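Local coordinates for protein trehalose-6-phosphate phosphatase (Candida albicans, PDB 5DXF) that has an N-terminal domain of glycosyltransferase family 20, a family of the GT-B clan, at residues R412-K415 with E416-L419; E354-L357 with D358-E362; G436-T439 with T440-E443. All coordinates share one frame; numbering follows the deposited sequence.

Overall arrangement
All three contacts are local turns at helix ends. Contacts 1 and 3 lie at the starts of helices 415-424 and 439-447, and contact 2 at the end of helix 346-359. The centres of contacts 1 and 3 are about 16 Å apart, and the two touch: Tyr418 OH reaches Glu443 OE2 at 3.2 Å, a probable hydrogen bond. Contact 2 is remote, with its nearest atoms about 21 Å from contact 1 and about 19 Å from contact 3. Contacts 1 and 3 show complementary halves of helix capping. In one, a side chain of the first turn binds the N-cap amide. In the other, the N-cap side chain binds an amide of that turn.

Contact 1. Residues R412-K415 with E416-L419; sequences RVAK and EEYL
Ala414 N donates to Glu417 OE1 at 2.8 Å, with an N-H...O angle of 162°. The donor comes from the anti side of the carboxylate, 17° out of its plane. Ala414 is the N-cap of the helix, and Glu417 stands three residues later. This is one half of a capping box. Alanine has no side-chain acceptor to supply the other half. Glu417 CG lies on the backbone-N side, which turns the extended chain back toward the loop. Glu417 OE1 also lies 4.0 Å from Val413 CB.

Ala414 uses its carbonyl as well. Ala414 O accepts from Tyr418 N at 2.8 Å and so closes the first helical turn. The next bond, Leu419 N to Lys415 O at 3.0 Å, continues the helix. A negative carboxylate at this helix start probably interacts favourably with the helix dipole.

The apolar part is small. Val413 CG2 meets Tyr418 CB at 4.1 Å, and the two side chains cross at a slant. Tyr418 CG points away from the backbone N (chi1 173°), and the ring extends away from the 412-415 loop. Lys415 and Glu416 run side by side and point the same way. Their charged ends are near but do not form a salt bridge: Lys415 NZ is 4.4 Å from Glu416 OE2. The firmer ionic partner of Glu416 is Lys320, which its OE1 meets.

The contact joins the loop after strand 406-409 to helix 415-424. Glu416 and Glu417 rest against helix 317-327. The Tyr418 ring has a cation-pi contact with Arg337, on strand 332-339, and its hydroxyl reaches toward helix 439-447.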
loop_
_atom_site.group_PDB
_atom_site.type_symbol
_atom_site.label_atom_id
_atom_site.label_comp_id
_atom_site.label_asym_id
_atom_site.label_seq_id
_atom_site.Cartn_x
_atom_site.Cartn_y
_atom_site.Cartn_z
ATOM N N ARG A 412 17.944 1.333 -1.513
ATOM C CA ARG A 412 17.103 1.749 -0.402
ATOM C C ARG A 412 17.626 3.065 0.150
ATOM O O ARG A 412 18.820 3.202 0.426
ATOM C CB ARG A 412 17.067 0.684 0.694
ATOM C CG ARG A 412 16.447 -0.633 0.258
ATOM C CD ARG A 412 16.472 -1.649 1.388
ATOM N NE ARG A 412 15.895 -2.931 0.992
ATOM C CZ ARG A 412 15.878 -4.011 1.767
ATOM N NH1 ARG A 412 16.410 -3.966 2.981
ATOM N NH2 ARG A 412 15.331 -5.137 1.326
ATOM N N VAL A 413 16.736 4.039 0.296
ATOM C CA VAL A 413 17.130 5.340 0.814
ATOM C C VAL A 413 16.658 5.490 2.250
ATOM O O VAL A 413 15.730 4.806 2.686
ATOM C CB VAL A 413 16.570 6.488 -0.043
ATOM C CG1 VAL A 413 16.876 6.243 -1.510
ATOM C CG2 VAL A 413 15.073 6.635 0.171
ATOM N N ALA A 414 17.306 6.384 2.988
ATOM C CA ALA A 414 16.976 6.585 4.389
ATOM C C ALA A 414 15.655 7.324 4.543
ATOM O O ALA A 414 15.244 8.088 3.668
ATOM C CB ALA A 414 18.088 7.339 5.095
ATOM N N LYS A 415 15.022 7.134 5.689
ATOM C CA LYS A 415 13.737 7.741 5.975
ATOM C C LYS A 415 13.839 9.247 5.959
ATOM O O LYS A 415 12.963 9.929 5.457
ATOM C CB LYS A 415 13.256 7.291 7.345
ATOM C CG LYS A 415 13.628 5.860 7.687
ATOM C CD LYS A 415 15.103 5.721 8.022
ATOM C CE LYS A 415 15.634 4.349 7.649
ATOM N NZ LYS A 415 16.485 3.773 8.723
ATOM N N GLU A 416 14.922 9.757 6.522
ATOM C CA GLU A 416 15.174 11.191 6.551
ATOM C C GLU A 416 15.525 11.717 5.162
ATOM O O GLU A 416 15.163 12.838 4.807
ATOM C CB GLU A 416 16.296 11.517 7.540
ATOM C CG GLU A 416 16.397 10.567 8.727
ATOM C CD GLU A 416 17.169 9.301 8.401
ATOM O OE1 GLU A 416 18.232 9.400 7.751
ATOM O OE2 GLU A 416 16.706 8.207 8.783
ATOM N N GLU A 417 16.233 10.909 4.380
ATOM C CA GLU A 417 16.544 11.272 3.003
ATOM C C GLU A 417 15.268 11.335 2.170
ATOM O O GLU A 417 15.106 12.215 1.326
ATOM C CB GLU A 417 17.529 10.276 2.390
ATOM C CG GLU A 417 18.980 10.514 2.776
ATOM C CD GLU A 417 19.862 9.323 2.460
ATOM O OE1 GLU A 417 19.319 8.210 2.304
ATOM O OE2 GLU A 417 21.095 9.499 2.361
ATOM N N TYR A 418 14.366 10.393 2.427
ATOM C CA TYR A 418 13.089 10.320 1.727
ATOM C C TYR A 418 12.216 11.525 2.046
ATOM O O TYR A 418 11.705 12.191 1.139
ATOM C CB TYR A 418 12.363 9.027 2.092
ATOM C CG TYR A 418 10.954 8.928 1.553
ATOM C CD1 TYR A 418 10.717 8.817 0.190
ATOM C CD2 TYR A 418 9.859 8.932 2.409
ATOM C CE1 TYR A 418 9.432 8.724 -0.308
ATOM C CE2 TYR A 418 8.570 8.835 1.920
ATOM C CZ TYR A 418 8.364 8.731 0.562
ATOM O OH TYR A 418 7.086 8.637 0.068
ATOM N N LEU A 419 12.049 11.803 3.336
ATOM C CA LEU A 419 11.261 12.954 3.771
ATOM C C LEU A 419 11.858 14.266 3.277
ATOM O O LEU A 419 11.125 15.176 2.882
ATOM C CB LEU A 419 11.147 12.978 5.292
ATOM C CG LEU A 419 10.408 11.783 5.889
ATOM C CD1 LEU A 419 10.146 12.008 7.363
ATOM C CD2 LEU A 419 9.110 11.536 5.142
#

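Contact 2. Residues E354-L357 with D358-E362; sequences EIFL and DMYPE
Phe356 and Tyr360 make the tight part of this contact, at the last turn of the helix in a beta-alpha-beta unit. The unit runs from strand 332-339 through helix 346-359 to strand 367-374. Phe356 CD1 lies 3.6 Å from Tyr360 CD2. The Phe356 and Tyr360 rings form an oblique pair, with planes inclined at 43° and centroids 5.6 Å apart. The Phe356 ring swings toward the helix end because its CG is anti to the backbone N (chi1 165°). It also meets Trp363 and packs on Ile485 of helix 478-489. Leu357 is buried too, against Ile394 and Tyr398 of helix 381-398.

Three backbone bonds hold the turn. Asp358 N, Met359 N and Tyr360 N donate in order to Glu354 O, Ile355 O and Phe356 O. The bond from Tyr360 N to Phe356 O is the longest of the three, at 3.2 Å, and Tyr360 is the first residue to leave helical geometry. Beyond it, Arg364 binds Leu357 O and Asp358 O, so two carbonyls at the helix end have a side-chain donor.

The contrast is one of burial: unlike Phe356 and Leu357, Glu354 and Asp358 are partly exposed. These two lie side by side, with carboxylate planes 39° apart. Glu354 OE2 and Asp358 OD2 are 4.5 Å apart. The likely repulsion is probably eased by cations: Glu354 forms a salt bridge with Arg393, and Asp358 has a long, weak ion pair with Lys397. On another partly exposed flank, Ile355 CG2 touches Met359 SD at 3.7 Å.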
loop_
_atom_site.group_PDB
_atom_site.type_symbol
_atom_site.label_atom_id
_atom_site.label_comp_id
_atom_site.label_asym_id
_atom_site.label_seq_id
_atom_site.Cartn_x
_atom_site.Cartn_y
_atom_site.Cartn_z
ATOM N N GLU A 354 8.575 12.880 -20.764
ATOM C CA GLU A 354 9.233 13.063 -22.048
ATOM C C GLU A 354 8.425 13.990 -22.945
ATOM O O GLU A 354 8.972 14.943 -23.503
ATOM C CB GLU A 354 9.447 11.723 -22.743
ATOM C CG GLU A 354 10.050 11.863 -24.126
ATOM C CD GLU A 354 10.308 10.531 -24.783
ATOM O OE1 GLU A 354 9.747 9.518 -24.312
ATOM O OE2 GLU A 354 11.073 10.488 -25.770
ATOM N N ILE A 355 7.132 13.707 -23.085
ATOM C CA ILE A 355 6.248 14.572 -23.864
ATOM C C ILE A 355 6.330 16.007 -23.345
ATOM O O ILE A 355 6.394 16.956 -24.127
ATOM C CB ILE A 355 4.779 14.096 -23.821
ATOM C CG1 ILE A 355 4.639 12.699 -24.430
ATOM C CG2 ILE A 355 3.884 15.068 -24.573
ATOM C CD1 ILE A 355 4.653 12.690 -25.948
ATOM N N PHE A 356 6.352 16.150 -22.023
ATOM C CA PHE A 356 6.451 17.460 -21.381
ATOM C C PHE A 356 7.714 18.201 -21.786
ATOM O O PHE A 356 7.677 19.402 -22.051
ATOM C CB PHE A 356 6.399 17.311 -19.859
ATOM C CG PHE A 356 6.851 18.536 -19.108
ATOM C CD1 PHE A 356 6.030 19.647 -19.001
ATOM C CD2 PHE A 356 8.094 18.565 -18.493
ATOM C CE1 PHE A 356 6.446 20.771 -18.303
ATOM C CE2 PHE A 356 8.513 19.685 -17.795
ATOM C CZ PHE A 356 7.688 20.787 -17.699
ATOM N N LEU A 357 8.832 17.483 -21.826
ATOM C CA LEU A 357 10.092 18.075 -22.256
ATOM C C LEU A 357 10.057 18.427 -23.740
ATOM O O LEU A 357 10.668 19.407 -24.169
ATOM C CB LEU A 357 11.255 17.129 -21.959
ATOM C CG LEU A 357 11.574 16.942 -20.475
ATOM C CD1 LEU A 357 12.775 16.030 -20.291
ATOM C CD2 LEU A 357 11.815 18.287 -19.808
ATOM N N ASP A 358 9.327 17.612 -24.490
ATOM C CA ASP A 358 9.128 17.805 -25.911
ATOM C C ASP A 358 8.373 19.067 -26.252
ATOM O O ASP A 358 8.731 19.781 -27.172
ATOM C CB ASP A 358 8.349 16.622 -26.458
ATOM C CG ASP A 358 9.221 15.642 -27.175
ATOM O OD1 ASP A 358 9.564 15.904 -28.336
ATOM O OD2 ASP A 358 9.562 14.606 -26.590
ATOM N N MET A 359 7.321 19.331 -25.497
ATOM C CA MET A 359 6.391 20.423 -25.761
ATOM C C MET A 359 6.884 21.782 -25.273
ATOM O O MET A 359 6.599 22.806 -25.892
ATOM C CB MET A 359 5.036 20.121 -25.118
ATOM C CG MET A 359 4.292 18.957 -25.751
ATOM S SD MET A 359 2.776 18.552 -24.864
ATOM C CE MET A 359 1.940 20.135 -24.868
ATOM N N TYR A 360 7.617 21.792 -24.165
ATOM C CA TYR A 360 8.019 23.049 -23.543
ATOM C C TYR A 360 9.534 23.212 -23.468
ATOM O O TYR A 360 10.177 22.675 -22.566
ATOM C CB TYR A 360 7.412 23.157 -22.142
ATOM C CG TYR A 360 5.915 22.954 -22.122
ATOM C CD1 TYR A 360 5.050 24.000 -22.416
ATOM C CD2 TYR A 360 5.366 21.715 -21.818
ATOM C CE1 TYR A 360 3.680 23.818 -22.404
ATOM C CE2 TYR A 360 3.998 21.523 -21.802
ATOM C CZ TYR A 360 3.160 22.578 -22.096
ATOM O OH TYR A 360 1.797 22.392 -22.080
ATOM N N PRO A 361 10.105 23.963 -24.422
ATOM C CA PRO A 361 11.532 24.301 -24.442
ATOM C C PRO A 361 11.931 25.155 -23.244
ATOM O O PRO A 361 13.101 25.189 -22.864
ATOM C CB PRO A 361 11.694 25.093 -25.746
ATOM C CG PRO A 361 10.510 24.726 -26.573
ATOM C CD PRO A 361 9.400 24.492 -25.602
ATOM N N GLU A 362 10.952 25.842 -22.666
ATOM C CA GLU A 362 11.165 26.703 -21.509
ATOM C C GLU A 362 11.621 25.923 -20.281
ATOM O O GLU A 362 12.367 26.439 -19.448
ATOM C CB GLU A 362 9.877 27.463 -21.189
ATOM C CG GLU A 362 8.636 26.590 -21.294
ATOM C CD GLU A 362 7.371 27.306 -20.874
ATOM O OE1 GLU A 362 7.459 28.241 -20.050
ATOM O OE2 GLU A 362 6.286 26.934 -21.369
#

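Contact 3. Residues G436-T439 with T440-E443; sequences GMNT and TSLE
Ser441 N and OG both gather at the oxygen end of the flat Asn438 amide, and the Thr439 methyl lies over a face of the Glu443 carboxylate. At the amide, Asn438 OD1 accepts from Ser441 N at 2.9 Å. The donor is tilted 19° from the carbonyl plane, and the N-H...O angle of 136° shows a bent bond. Thr440 CB also lies near this oxygen, 3.6 Å from Asn438 OD1. At the carboxylate, Thr439 CG2 is 3.6 Å from Glu443 CD and about as close to both of its oxygens. The methyl, set opposite the backbone N of Thr439, faces the carboxylate. Glu443 OE2 is also bonded by Tyr418 OH.

Asn438 is the N-cap of helix 439-447, and its bond to Ser441 N is a classic side-chain cap. Ser441 answers with its hydroxyl. Its OG sits between its own backbone N and carbonyl carbon (chi1 54°), and from there Ser441 OG donates to Asn438 O at 2.6 Å. Two bonds thus link the same two residues. One uses the side chain of Asn438 and the other its backbone. Farther along, Glu443 N donates to Thr439 O at 3.0 Å, a regular helical bond.

The contact is buried. Ser441 packs against strands 428-430 and 455-458, and Thr439 against helix 66-76. Thr463 OG1 accepts from Asn438 N, which ties the cap to another loop.

The chemistry is that of a polar helix start inside the protein. The amide of Ser441 is too early in the helix for a carbonyl of a preceding turn, and Asn438 OD1 supplies the missing acceptor. The Ser441 hydroxyl in turn finds a partner in Asn438 O, so these buried polar atoms satisfy one another.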
loop_
_atom_site.group_PDB
_atom_site.type_symbol
_atom_site.label_atom_id
_atom_site.label_comp_id
_atom_site.label_asym_id
_atom_site.label_seq_id
_atom_site.Cartn_x
_atom_site.Cartn_y
_atom_site.Cartn_z
ATOM N N GLY A 436 -4.640 0.057 -4.213
ATOM C CA GLY A 436 -5.557 0.275 -3.112
ATOM C C GLY A 436 -5.414 1.687 -2.584
ATOM O O GLY A 436 -6.396 2.421 -2.473
ATOM N N MET A 437 -4.180 2.072 -2.272
ATOM C CA MET A 437 -3.900 3.405 -1.754
ATOM C C MET A 437 -2.467 3.846 -2.027
ATOM O O MET A 437 -1.534 3.046 -1.955
ATOM C CB MET A 437 -4.175 3.460 -0.250
ATOM C CG MET A 437 -5.521 4.061 0.099
ATOM S SD MET A 437 -5.674 5.743 -0.529
ATOM C CE MET A 437 -7.451 5.941 -0.521
ATOM N N ASN A 438 -2.301 5.128 -2.338
ATOM C CA ASN A 438 -0.976 5.706 -2.519
ATOM C C ASN A 438 -0.556 6.504 -1.288
ATOM O O ASN A 438 -0.973 7.647 -1.101
ATOM C CB ASN A 438 -0.938 6.592 -3.763
ATOM C CG ASN A 438 0.475 6.954 -4.177
ATOM O OD1 ASN A 438 0.997 8.004 -3.800
ATOM N ND2 ASN A 438 1.106 6.080 -4.953
ATOM N N THR A 439 0.267 5.882 -0.450
ATOM C CA THR A 439 0.755 6.491 0.783
ATOM C C THR A 439 1.637 7.712 0.508
ATOM O O THR A 439 1.575 8.727 1.219
ATOM C CB THR A 439 1.551 5.457 1.611
ATOM O OG1 THR A 439 0.691 4.369 1.975
ATOM C CG2 THR A 439 2.127 6.085 2.866
ATOM N N THR A 440 2.445 7.601 -0.542
ATOM C CA THR A 440 3.415 8.624 -0.913
ATOM C C THR A 440 2.771 9.989 -1.154
ATOM O O THR A 440 3.342 11.017 -0.797
ATOM C CB THR A 440 4.200 8.200 -2.174
ATOM O OG1 THR A 440 4.855 6.949 -1.928
ATOM C CG2 THR A 440 5.241 9.246 -2.550
ATOM N N SER A 441 1.583 9.996 -1.751
ATOM C CA SER A 441 0.872 11.245 -2.013
ATOM C C SER A 441 0.490 11.951 -0.716
ATOM O O SER A 441 0.708 13.155 -0.565
ATOM C CB SER A 441 -0.376 10.985 -2.859
ATOM O OG SER A 441 -1.204 10.003 -2.261
ATOM N N LEU A 442 -0.078 11.191 0.215
ATOM C CA LEU A 442 -0.466 11.714 1.520
ATOM C C LEU A 442 0.745 12.262 2.278
ATOM O O LEU A 442 0.726 13.402 2.770
ATOM C CB LEU A 442 -1.156 10.622 2.338
ATOM C CG LEU A 442 -2.300 9.862 1.661
ATOM C CD1 LEU A 442 -2.759 8.694 2.525
ATOM C CD2 LEU A 442 -3.461 10.794 1.358
ATOM N N GLU A 443 1.794 11.446 2.362
ATOM C CA GLU A 443 3.045 11.867 2.994
ATOM C C GLU A 443 3.594 13.150 2.369
ATOM O O GLU A 443 4.059 14.047 3.076
ATOM C CB GLU A 443 4.088 10.752 2.908
ATOM C CG GLU A 443 4.011 9.755 4.051
ATOM C CD GLU A 443 4.658 8.424 3.720
ATOM O OE1 GLU A 443 4.778 7.579 4.633
ATOM O OE2 GLU A 443 5.039 8.221 2.549
#